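Local coordinates for protein Thf1 (PDB 5MJR) that may take part in building the photosynthetic membrane and associates with the FtsH protease complex involved in photosystem II repair in cyanobacteria, at residues R22-T27 with V52-R58. Sequence-based numbering, arbitrary orientation.
Sequences RTVSDT and VEIHLLR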
loop_
_atom_site.group_PDB
_atom_site.type_symbol
_atom_site.label_atom_id
_atom_site.label_comp_id
_atom_site.label_asym_id
_atom_site.label_seq_id
_atom_site.Cartn_x
_atom_site.Cartn_y
_atom_site.Cartn_z
ATOM N N ARG A 22 23.575 0.392 -4.088
ATOM C CA ARG A 22 22.967 0.376 -2.724
ATOM C C ARG A 22 22.250 -0.987 -2.509
ATOM O O ARG A 22 21.419 -1.453 -3.334
ATOM C CB ARG A 22 21.847 1.375 -2.641
ATOM C CG ARG A 22 21.182 1.534 -1.259
ATOM C CD ARG A 22 19.786 2.323 -1.249
ATOM N NE ARG A 22 19.070 2.689 0.077
ATOM C CZ ARG A 22 19.749 3.517 0.858
ATOM N NH1 ARG A 22 20.879 4.104 0.403
ATOM N NH2 ARG A 22 19.321 3.921 2.027
ATOM N N THR A 23 22.603 -1.681 -1.434
ATOM C CA THR A 23 21.994 -3.020 -1.156
ATOM C C THR A 23 20.948 -2.962 -0.022
ATOM O O THR A 23 20.781 -1.962 0.657
ATOM C CB THR A 23 23.070 -4.003 -0.761
ATOM O OG1 THR A 23 23.448 -3.696 0.601
ATOM C CG2 THR A 23 24.296 -3.946 -1.663
ATOM N N VAL A 24 20.211 -4.085 0.105
ATOM C CA VAL A 24 19.307 -4.209 1.202
ATOM C C VAL A 24 19.980 -3.889 2.543
ATOM O O VAL A 24 19.409 -3.344 3.451
ATOM C CB VAL A 24 18.665 -5.633 1.188
ATOM C CG1 VAL A 24 18.114 -6.000 2.548
ATOM C CG2 VAL A 24 17.613 -5.728 0.097
ATOM N N SER A 25 21.240 -4.347 2.677
ATOM C CA SER A 25 21.982 -4.064 3.900
ATOM C C SER A 25 22.182 -2.570 4.173
ATOM O O SER A 25 22.089 -2.116 5.331
ATOM C CB SER A 25 23.317 -4.765 3.926
ATOM O OG SER A 25 23.064 -6.189 3.980
ATOM N N ASP A 26 22.429 -1.801 3.091
ATOM C CA ASP A 26 22.520 -0.351 3.203
ATOM C C ASP A 26 21.156 0.230 3.641
ATOM O O ASP A 26 21.106 1.106 4.455
ATOM C CB ASP A 26 22.937 0.245 1.857
ATOM C CG ASP A 26 24.362 -0.099 1.460
ATOM O OD1 ASP A 26 25.297 -0.069 2.348
ATOM O OD2 ASP A 26 24.557 -0.471 0.215
ATOM N N THR A 27 20.085 -0.268 3.024
ATOM C CA THR A 27 18.745 0.211 3.389
ATOM C C THR A 27 18.447 -0.074 4.917
ATOM O O THR A 27 17.962 0.817 5.631
ATOM C CB THR A 27 17.705 -0.491 2.469
ATOM O OG1 THR A 27 17.984 -0.022 1.161
ATOM C CG2 THR A 27 16.280 -0.129 2.861
ATOM N N VAL A 52 12.710 -4.860 2.721
ATOM C CA VAL A 52 13.187 -5.662 1.619
ATOM C C VAL A 52 12.257 -5.557 0.385
ATOM O O VAL A 52 12.710 -5.388 -0.744
ATOM C CB VAL A 52 13.392 -7.138 2.030
ATOM C CG1 VAL A 52 13.668 -8.045 0.853
ATOM C CG2 VAL A 52 14.534 -7.223 3.106
ATOM N N GLU A 53 10.951 -5.708 0.671
ATOM C CA GLU A 53 9.958 -5.683 -0.421
ATOM C C GLU A 53 10.033 -4.385 -1.194
ATOM O O GLU A 53 10.058 -4.432 -2.451
ATOM C CB GLU A 53 8.553 -5.897 0.228
ATOM C CG GLU A 53 7.449 -5.952 -0.785
ATOM C CD GLU A 53 6.097 -6.180 -0.169
ATOM O OE1 GLU A 53 5.926 -5.901 1.062
ATOM O OE2 GLU A 53 5.162 -6.612 -0.896
ATOM N N ILE A 54 10.105 -3.250 -0.548
ATOM C CA ILE A 54 10.149 -1.972 -1.224
ATOM C C ILE A 54 11.453 -1.839 -1.973
ATOM O O ILE A 54 11.514 -1.353 -3.069
ATOM C CB ILE A 54 9.912 -0.813 -0.232
ATOM C CG1 ILE A 54 8.501 -0.890 0.371
ATOM C CG2 ILE A 54 10.208 0.502 -0.891
ATOM C CD1 ILE A 54 8.242 0.047 1.484
ATOM N N HIS A 55 12.584 -2.269 -1.308
ATOM C CA HIS A 55 13.893 -2.115 -1.954
ATOM C C HIS A 55 13.863 -2.890 -3.306
ATOM O O HIS A 55 14.346 -2.416 -4.321
ATOM C CB HIS A 55 14.956 -2.668 -1.005
ATOM C CG HIS A 55 16.304 -2.554 -1.555
ATOM N ND1 HIS A 55 17.198 -1.585 -1.129
ATOM C CD2 HIS A 55 16.938 -3.310 -2.478
ATOM C CE1 HIS A 55 18.322 -1.754 -1.816
ATOM N NE2 HIS A 55 18.194 -2.772 -2.674
ATOM N N LEU A 56 13.386 -4.129 -3.277
ATOM C CA LEU A 56 13.394 -4.975 -4.466
ATOM C C LEU A 56 12.498 -4.418 -5.586
ATOM O O LEU A 56 12.799 -4.588 -6.766
ATOM C CB LEU A 56 13.087 -6.372 -4.136
ATOM C CG LEU A 56 14.113 -7.078 -3.217
ATOM C CD1 LEU A 56 13.558 -8.454 -2.961
ATOM C CD2 LEU A 56 15.503 -7.080 -3.929
ATOM N N LEU A 57 11.439 -3.731 -5.197
ATOM C CA LEU A 57 10.652 -2.986 -6.224
ATOM C C LEU A 57 11.485 -1.825 -6.828
ATOM O O LEU A 57 11.508 -1.678 -8.065
ATOM C CB LEU A 57 9.396 -2.469 -5.614
ATOM C CG LEU A 57 8.345 -3.539 -5.325
ATOM C CD1 LEU A 57 7.206 -2.973 -4.499
ATOM C CD2 LEU A 57 7.798 -4.118 -6.638
ATOM N N ARG A 58 12.149 -1.044 -5.977
ATOM C CA ARG A 58 12.862 0.125 -6.508
ATOM C C ARG A 58 13.957 -0.311 -7.495
ATOM O O ARG A 58 14.235 0.441 -8.458
ATOM C CB ARG A 58 13.474 0.905 -5.351
ATOM C CG ARG A 58 12.412 1.666 -4.558
ATOM C CD ARG A 58 12.990 2.584 -3.447
ATOM N NE ARG A 58 13.863 1.885 -2.514
ATOM C CZ ARG A 58 15.195 2.042 -2.350
ATOM N NH1 ARG A 58 15.875 3.030 -3.072
ATOM N NH2 ARG A 58 15.789 1.201 -1.349
#
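H55, on the last turns of helix 41-58, pushes its imidazole against the capped N-terminus of helix 24-34, where T23 and D26 form a capping box: T23 N donates to D26 OD2 (2.8 Å), and D26 N returns a longer bond to T23 OG1. The histidine is the tightly packed part of this helix-to-helix contact in an all-helical protein. A chi1 of -180° turns the H55 ring away from its own backbone N and across to the first turn of helix 24-34. V24 CG2 lies over the ring in a CH-pi contact, 3.9 Å from its centroid, and V24 N sits 3.5 Å above the ring plane near the rim. At the edge, ND1 and T27 OG1 share a hydrogen bond of 2.9 Å whose proton could belong to either, while R22 O lies in the ring plane at the CE1-NE2 edge, 3.5 Å from H55 CE1. Cut back to an alanine, position H55 would probably leave T27 OG1 without this partner and open a gap beneath V24 CG2. Beyond the polar edge of the ring, the extended side chain of R22 approaches R58 in one of the latter's two modelled conformers. There the like charges are probably eased by R58 salt bridges to E101 and E102; R22 NE has a weak, long ion pair with E102, and R22 NH2 donates to the backbone carbonyl A100 O. Packing thins toward the partly exposed side, where V24 and V52 meet through single methyl groups, CG1 to CG2 at 3.8 Å.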